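Local coordinates for protein inorganic pyrophosphatase (Shewanella sp. AS-11, PDB 6LL8) that probably hydrolyses diphosphate to two phosphates, as a manganese-dependent family II pyrophosphatase of the DHH superfamily, at residues A[28-33]-A[128-133]; A[120-125]-A[164-169]. One frame throughout, in Å; residues are numbered along the deposited sequence.

Contact 1 (A[28-33]-A[128-133])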
ATOM      1  N   ASN A  28      19.663  -6.547  10.526  1.00  9.66           N
ATOM      2  CA  ASN A  28      20.921  -7.316  10.443  1.00 10.68           C
ATOM      3  C   ASN A  28      22.102  -6.449  10.876  1.00 10.62           C
ATOM      4  O   ASN A  28      23.014  -6.965  11.531  1.00 13.26           O
ATOM      5  CB  ASN A  28      21.097  -7.922   9.061  1.00 10.31           C
ATOM      6  CG  ASN A  28      20.140  -9.076   8.849  1.00  9.56           C
ATOM      7  OD1 ASN A  28      20.069  -9.973   9.683  1.00 11.04           O
ATOM      8  ND2 ASN A  28      19.420  -9.085   7.741  1.00 10.68           N
ATOM      9  N   GLN A  29      22.125  -5.189  10.526  1.00 10.64           N
ATOM     10  CA  GLN A  29      23.257  -4.313  10.886  1.00 11.24           C
ATOM     11  C   GLN A  29      23.333  -4.142  12.396  1.00 11.81           C
ATOM     12  O   GLN A  29      24.460  -3.887  12.881  1.00 15.34           O
ATOM     13  CB  GLN A  29      23.183  -2.960  10.194  1.00 12.43           C
ATOM     14  CG  GLN A  29      23.467  -3.000   8.702  1.00 15.58           C
ATOM     15  CD  GLN A  29      24.829  -3.539   8.320  1.00 17.44           C
ATOM     16  OE1 GLN A  29      25.833  -2.908   8.669  1.00 26.98           O
ATOM     17  NE2 GLN A  29      24.826  -4.775   7.847  1.00 20.90           N
ATOM     18  N   ILE A  30      22.232  -4.220  13.116  1.00 11.86           N
ATOM     19  CA  ILE A  30      22.238  -4.038  14.588  1.00 12.18           C
ATOM     20  C   ILE A  30      22.260  -5.405  15.282  1.00 12.72           C
ATOM     21  O   ILE A  30      22.044  -5.482  16.485  1.00 14.95           O
ATOM     22  CB  ILE A  30      21.118  -3.104  15.085  1.00 12.33           C
ATOM     23  CG1 ILE A  30      19.724  -3.693  14.879  1.00 12.05           C
ATOM     24  CG2 ILE A  30      21.298  -1.748  14.443  1.00 14.06           C
ATOM     25  CD1 ILE A  30      18.572  -2.859  15.422  1.00 14.45           C
ATOM     26  N   GLY A  31      22.582  -6.464  14.554  1.00 12.28           N
ATOM     27  CA  GLY A  31      22.775  -7.777  15.193  1.00 13.42           C
ATOM     28  C   GLY A  31      21.490  -8.462  15.599  1.00 11.99           C
ATOM     29  O   GLY A  31      21.495  -9.268  16.525  1.00 13.03           O
ATOM     30  N   GLU A  32      20.425  -8.234  14.847  1.00 10.62           N
ATOM     31  CA  GLU A  32      19.084  -8.831  15.071  1.00 10.43           C
ATOM     32  C   GLU A  32      18.703  -9.554  13.792  1.00 10.53           C
ATOM     33  O   GLU A  32      18.156  -8.973  12.866  1.00 10.64           O
ATOM     34  CB  GLU A  32      18.084  -7.742  15.427  1.00 10.93           C
ATOM     35  CG  GLU A  32      18.413  -7.071  16.739  1.00 12.33           C
ATOM     36  CD  GLU A  32      17.430  -6.003  17.172  1.00 14.95           C
ATOM     37  OE1 GLU A  32      16.260  -6.125  16.839  1.00 15.27           O
ATOM     38  OE2 GLU A  32      17.879  -5.063  17.854  1.00 17.93           O
ATOM     39  N   PRO A  33      19.065 -10.833  13.656  1.00  9.83           N
ATOM     40  CA  PRO A  33      18.920 -11.550  12.394  1.00  9.81           C
ATOM     41  C   PRO A  33      17.523 -11.391  11.792  1.00  9.16           C
ATOM     42  O   PRO A  33      16.515 -11.628  12.463  1.00  9.45           O
ATOM     43  CB  PRO A  33      19.245 -12.990  12.782  1.00 10.76           C
ATOM     44  CG  PRO A  33      20.294 -12.797  13.843  1.00 11.38           C
ATOM     45  CD  PRO A  33      19.808 -11.630  14.648  1.00 10.43           C
ATOM     46  N   TYR A 128      19.127   4.370  15.344  1.00 10.88           N
ATOM     47  CA  TYR A 128      20.223   3.408  15.571  1.00 11.86           C
ATOM     48  C   TYR A 128      21.571   3.923  15.058  1.00 12.36           C
ATOM     49  O   TYR A 128      22.601   3.270  15.273  1.00 14.23           O
ATOM     50  CB  TYR A 128      19.868   2.064  14.925  1.00 12.09           C
ATOM     51  CG  TYR A 128      18.752   1.328  15.603  1.00 12.11           C
ATOM     52  CD1 TYR A 128      18.949   0.761  16.848  1.00 13.43           C
ATOM     53  CD2 TYR A 128      17.523   1.188  14.995  1.00 12.68           C
ATOM     54  CE1 TYR A 128      17.956   0.026  17.466  1.00 13.09           C
ATOM     55  CE2 TYR A 128      16.514   0.477  15.613  1.00 14.49           C
ATOM     56  CZ  TYR A 128      16.733  -0.118  16.839  1.00 14.04           C
ATOM     57  OH  TYR A 128      15.721  -0.837  17.407  1.00 17.07           O
ATOM     58  N   GLN A 129      21.569   5.038  14.357  1.00 13.02           N
ATOM     59  CA  GLN A 129      22.799   5.632  13.778  1.00 13.85           C
ATOM     60  C   GLN A 129      23.474   4.624  12.847  1.00 13.58           C
ATOM     61  O   GLN A 129      24.705   4.499  12.810  1.00 16.41           O
ATOM     62  CB  GLN A 129      23.727   6.141  14.872  1.00 16.93           C
ATOM     63  CG  GLN A 129      23.136   7.253  15.734  1.00 21.66           C
ATOM     64  CD  GLN A 129      24.117   7.644  16.814  1.00 32.11           C
ATOM     65  OE1 GLN A 129      24.281   6.956  17.824  1.00 42.04           O
ATOM     66  NE2 GLN A 129      24.845   8.704  16.548  1.00 41.64           N
ATOM     67  N   VAL A 130      22.676   3.989  12.013  1.00 12.12           N
ATOM     68  CA  VAL A 130      23.161   3.066  10.960  1.00 11.53           C
ATOM     69  C   VAL A 130      23.149   3.781   9.607  1.00 12.08           C
ATOM     70  O   VAL A 130      22.149   4.427   9.231  1.00 12.91           O
ATOM     71  CB  VAL A 130      22.286   1.799  10.947  1.00 11.78           C
ATOM     72  CG1 VAL A 130      22.577   0.936   9.753  1.00 12.35           C
ATOM     73  CG2 VAL A 130      22.486   1.033  12.244  1.00 14.20           C
ATOM     74  N   LYS A 131      24.240   3.657   8.875  1.00 13.43           N
ATOM     75  CA  LYS A 131      24.372   4.282   7.556  1.00 13.89           C
ATOM     76  C   LYS A 131      23.421   3.593   6.579  1.00 12.41           C
ATOM     77  O   LYS A 131      23.275   2.363   6.572  1.00 13.18           O
ATOM     78  CB  LYS A 131      25.802   4.133   7.042  1.00 17.79           C
ATOM     79  CG  LYS A 131      26.840   4.820   7.899  1.00 25.91           C
ATOM     80  CD  LYS A 131      26.596   6.294   8.157  1.00 36.18           C
ATOM     81  CE  LYS A 131      27.665   6.889   9.055  1.00 48.79           C
ATOM     82  NZ  LYS A 131      27.401   6.632  10.494  1.00 57.45           N
ATOM     83  N   ILE A 132      22.800   4.393   5.733  1.00 12.58           N
ATOM     84  CA  ILE A 132      21.889   3.864   4.679  1.00 10.98           C
ATOM     85  C   ILE A 132      22.723   3.739   3.414  1.00 10.84           C
ATOM     86  O   ILE A 132      23.202   4.752   2.902  1.00 12.55           O
ATOM     87  CB  ILE A 132      20.676   4.781   4.454  1.00 11.46           C
ATOM     88  CG1 ILE A 132      19.935   5.022   5.772  1.00 13.31           C
ATOM     89  CG2 ILE A 132      19.786   4.143   3.393  1.00 12.68           C
ATOM     90  CD1 ILE A 132      18.777   5.979   5.673  1.00 16.07           C
ATOM     91  N   PRO A 133      22.916   2.525   2.883  1.00 11.83           N
ATOM     92  CA  PRO A 133      23.663   2.385   1.646  1.00 12.31           C
ATOM     93  C   PRO A 133      22.902   3.020   0.478  1.00 11.21           C
ATOM     94  O   PRO A 133      21.693   3.160   0.502  1.00 11.28           O
ATOM     95  CB  PRO A 133      23.740   0.872   1.400  1.00 15.39           C
ATOM     96  CG  PRO A 133      23.360   0.226   2.716  1.00 15.93           C
ATOM     97  CD  PRO A 133      22.540   1.244   3.464  1.00 11.77           C
TER
HETATM   98  O   HOH W   1      16.431  -3.042  18.722  1.00 20.71           O
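Ile30 meets Tyr128 and Val130 through two different branches. Starting at CB, which faces the 128-133 loop, CG2 is the first branch to touch: it packs on Val130 CG2 at 3.7 Å and brushes Tyr128 CB. The other branch runs through CG1, set between the backbone N and the carbonyl carbon (chi1 67°), and extends to CD1, which lands over one face of the Tyr128 ring. There CD1 lies 3.7 Å from the ring centroid and 16° off the normal, a CH-pi contact displaced toward the rim, where CE1 and CZ are its nearest atoms. Val130 uses its second methyl as well, CG1 resting 4.0 Å from Gln29 CB. Polar chemistry enters at the phenol end: one water, 2.7 Å from Tyr128 OH, donates to Glu32 OE2 at 2.6 Å and so ties the two segments together, while Glu32 OE1 makes a salt bridge with Lys27. With a leucine at Tyr128, Ile30 CD1 would probably lose the flat surface beneath it and the bridging water its hydroxyl partner. Each segment takes in the end of a helix closed by a Schellman motif, with Gly31 and Gln129, both at positive phi, as the C-prime residues. The contact therefore joins the C-terminal ends of helices 14-29 and 117-128 at the surface, with Tyr128 and Val130 also touching Leu26 of the first helix; beyond it, 28-33 runs into strand 34-38 of the parallel sheet and 128-133 leads to helix 134-147.

Contact 2 (A[120-125]-A[164-169])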
ATOM      1  N   VAL A 120       9.158   6.284   8.091  1.00  7.52           N
ATOM      2  CA  VAL A 120       9.346   5.820   9.482  1.00  7.60           C
ATOM      3  C   VAL A 120      10.585   4.920   9.555  1.00  7.57           C
ATOM      4  O   VAL A 120      11.366   5.009  10.506  1.00  8.32           O
ATOM      5  CB  VAL A 120       8.095   5.104   9.991  1.00  7.83           C
ATOM      6  CG1 VAL A 120       8.266   4.796  11.480  1.00  8.58           C
ATOM      7  CG2 VAL A 120       6.842   5.923   9.763  1.00  9.12           C
ATOM      8  N   ILE A 121      10.813   4.042   8.582  1.00  7.64           N
ATOM      9  CA  ILE A 121      12.026   3.212   8.605  1.00  7.72           C
ATOM     10  C   ILE A 121      13.257   4.110   8.561  1.00  7.68           C
ATOM     11  O   ILE A 121      14.224   3.811   9.253  1.00  8.91           O
ATOM     12  CB  ILE A 121      11.967   2.175   7.474  1.00  7.72           C
ATOM     13  CG1 ILE A 121      10.795   1.219   7.696  1.00  7.87           C
ATOM     14  CG2 ILE A 121      13.276   1.428   7.372  1.00  8.82           C
ATOM     15  CD1 ILE A 121      10.491   0.310   6.522  1.00  8.27           C
ATOM     16  N   LYS A 122      13.241   5.206   7.822  1.00  8.00           N
ATOM     17  CA  LYS A 122      14.403   6.125   7.833  1.00  9.01           C
ATOM     18  C   LYS A 122      14.598   6.649   9.249  1.00  8.87           C
ATOM     19  O   LYS A 122      15.749   6.754   9.701  1.00  9.91           O
ATOM     20  CB  LYS A 122      14.189   7.219   6.794  1.00 10.48           C
ATOM     21  CG  LYS A 122      15.446   7.917   6.351  1.00 15.27           C
ATOM     22  CD  LYS A 122      15.958   8.946   7.208  1.00 16.77           C
ATOM     23  CE  LYS A 122      17.179   9.601   6.548  1.00 17.78           C
ATOM     24  NZ  LYS A 122      17.620  10.674   7.431  1.00 18.59           N
ATOM     25  N   MET A 123      13.527   6.977   9.946  1.00  8.97           N
ATOM     26  CA  MET A 123      13.636   7.423  11.360  0.50  9.56           C
ATOM     27  C   MET A 123      14.286   6.331  12.206  1.00  9.50           C
ATOM     28  O   MET A 123      15.035   6.659  13.136  1.00 10.42           O
ATOM     29  CB  MET A 123      12.267   7.744  11.963  0.50 10.19           C
ATOM     30  CG  MET A 123      11.614   8.957  11.372  0.50  9.99           C
ATOM     31  SD  MET A 123       9.896   9.016  11.987  0.50 11.61           S
ATOM     32  CE  MET A 123       9.268  10.435  11.095  0.50 17.86           C
ATOM     33  N   MET A 124      14.021   5.073  11.901  1.00  8.80           N
ATOM     34  CA  MET A 124      14.672   3.974  12.641  1.00  9.04           C
ATOM     35  C   MET A 124      16.171   3.929  12.354  1.00  8.90           C
ATOM     36  O   MET A 124      16.981   3.782  13.290  1.00 10.09           O
ATOM     37  CB  MET A 124      13.991   2.655  12.290  1.00  8.88           C
ATOM     38  CG  MET A 124      12.542   2.610  12.649  1.00  9.98           C
ATOM     39  SD  MET A 124      11.665   1.123  12.099  1.00 11.28           S
ATOM     40  CE  MET A 124      12.306  -0.066  13.249  1.00 11.46           C
ATOM     41  N   TYR A 125      16.577   4.088  11.108  1.00  8.85           N
ATOM     42  CA  TYR A 125      18.009   4.152  10.794  1.00  9.59           C
ATOM     43  C   TYR A 125      18.648   5.297  11.583  1.00 10.07           C
ATOM     44  O   TYR A 125      19.753   5.121  12.117  1.00 11.46           O
ATOM     45  CB  TYR A 125      18.287   4.375   9.309  1.00  9.46           C
ATOM     46  CG  TYR A 125      18.253   3.136   8.459  1.00  8.92           C
ATOM     47  CD1 TYR A 125      17.091   2.654   7.880  1.00  9.33           C
ATOM     48  CD2 TYR A 125      19.445   2.537   8.107  1.00  9.73           C
ATOM     49  CE1 TYR A 125      17.107   1.545   7.054  1.00  9.19           C
ATOM     50  CE2 TYR A 125      19.478   1.424   7.287  1.00  9.16           C
ATOM     51  CZ  TYR A 125      18.303   0.931   6.731  1.00  8.42           C
ATOM     52  OH  TYR A 125      18.369  -0.157   5.895  1.00  9.33           O
ATOM     53  N   VAL A 164      12.762  12.147   1.491  1.00 10.03           N
ATOM     54  CA  VAL A 164      13.089  11.949   0.055  1.00  9.83           C
ATOM     55  C   VAL A 164      14.340  12.769  -0.299  1.00  9.26           C
ATOM     56  O   VAL A 164      15.206  12.259  -1.014  1.00 10.01           O
ATOM     57  CB  VAL A 164      11.906  12.278  -0.848  1.00  9.28           C
ATOM     58  CG1 VAL A 164      12.339  12.469  -2.298  1.00  9.71           C
ATOM     59  CG2 VAL A 164      10.856  11.192  -0.742  1.00 10.07           C
ATOM     60  N   GLU A 165      14.400  14.019   0.141  1.00  9.95           N
ATOM     61  CA  GLU A 165      15.569  14.856  -0.210  1.00 10.73           C
ATOM     62  C   GLU A 165      16.847  14.204   0.327  1.00 10.46           C
ATOM     63  O   GLU A 165      17.871  14.157  -0.377  1.00 11.40           O
ATOM     64  CB  GLU A 165      15.354  16.261   0.344  1.00 12.16           C
ATOM     65  CG  GLU A 165      14.273  17.021  -0.405  1.00 12.91           C
ATOM     66  CD  GLU A 165      13.859  18.343   0.210  1.00 18.44           C
ATOM     67  OE1 GLU A 165      14.182  18.567   1.393  1.00 22.29           O
ATOM     68  OE2 GLU A 165      13.124  19.077  -0.485  1.00 21.37           O
ATOM     69  N   ALA A 166      16.834  13.747   1.581  1.00  9.99           N
ATOM     70  CA  ALA A 166      18.040  13.152   2.201  1.00 10.60           C
ATOM     71  C   ALA A 166      18.404  11.846   1.491  1.00 10.28           C
ATOM     72  O   ALA A 166      19.573  11.583   1.186  1.00 10.56           O
ATOM     73  CB  ALA A 166      17.804  12.901   3.659  1.00 11.58           C
ATOM     74  N   LEU A 167      17.393  11.008   1.220  1.00  9.68           N
ATOM     75  CA  LEU A 167      17.653   9.721   0.558  1.00  9.73           C
ATOM     76  C   LEU A 167      18.117   9.906  -0.882  1.00  9.27           C
ATOM     77  O   LEU A 167      18.967   9.127  -1.339  1.00  9.80           O
ATOM     78  CB  LEU A 167      16.410   8.832   0.614  1.00  9.45           C
ATOM     79  CG  LEU A 167      16.006   8.380   2.002  1.00  9.68           C
ATOM     80  CD1 LEU A 167      14.593   7.802   1.957  1.00 10.62           C
ATOM     81  CD2 LEU A 167      16.964   7.355   2.575  1.00 10.57           C
ATOM     82  N   ALA A 168      17.549  10.865  -1.598  1.00  9.30           N
ATOM     83  CA  ALA A 168      17.950  11.120  -2.989  1.00  9.49           C
ATOM     84  C   ALA A 168      19.432  11.495  -3.016  1.00  9.61           C
ATOM     85  O   ALA A 168      20.151  11.023  -3.891  1.00 10.89           O
ATOM     86  CB  ALA A 168      17.137  12.217  -3.607  1.00  9.52           C
ATOM     87  N   GLU A 169      19.889  12.296  -2.060  1.00  9.77           N
ATOM     88  CA  GLU A 169      21.330  12.685  -2.002  1.00 11.67           C
ATOM     89  C   GLU A 169      22.174  11.436  -1.781  1.00 10.91           C
ATOM     90  O   GLU A 169      23.162  11.234  -2.472  1.00 12.42           O
ATOM     91  CB  GLU A 169      21.531  13.742  -0.917  1.00 14.13           C
ATOM     92  CG  GLU A 169      22.953  14.239  -0.735  1.00 15.37           C
ATOM     93  CD  GLU A 169      23.107  15.345   0.297  1.00 16.90           C
ATOM     94  OE1 GLU A 169      22.949  15.034   1.449  1.00 16.41           O
ATOM     95  OE2 GLU A 169      23.426  16.498  -0.075  1.00 18.86           O
TER
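Lys122 NZ reaches toward helix 158-171 but spends its charge on its own helix, in a salt bridge with Asp126 OD1, one turn further on. What it offers across the gap is mostly hydrocarbon. CG is anti to the backbone N (chi1 -159°), which carries it to the side facing Leu167, and it meets Leu167 CD2 at 4.1 Å. The chain then bends at chi2 (-81°) and runs straight to the ammonium, whose NZ passes 4.4 Å from Ala166 CB, a loose approach to a methyl. The Lys122 and Leu167 side chains point opposite ways as they pass, so the leucine's end methyl comes to rest near the root of the lysine chain. The CA atoms of these two residues are the nearest pair across the segments, yet they stand 8.7 Å apart: the backbones keep their distance, and side chains alone span the space, burying 110 Å² in total. Leu167 also touches Ile144 of helix 134-147. Helices 117-128 and 158-171 thus meet lightly here, with helix 134-147 packing against both: Ile136 meets Tyr125, and Met141 meets Ala168.

In the fold
Helix 117-128 serves both contacts, whose centres lie 14 Å apart: contact 1 takes its C-terminal end and the loop beyond, contact 2 its middle turns. Ile132 connects them physically, its CD1 packing 3.8 Å from Leu167 CD2 and 3.9 Å from Lys122 CG, and Val130 N probably hydrogen-bonds to Tyr125 O. Contact 1 is a surface contact between two helix ends and the turns that follow, with an aromatic face, aliphatic branches and a water bridge. Contact 2 is partly buried and smaller, a sparse aliphatic touch between helices. It also lies nearer the metal centre, the Leu167 side chain standing about 13 Å from a bound magnesium ion, whereas contact 1 is remote from the metal and substrate-analogue sites.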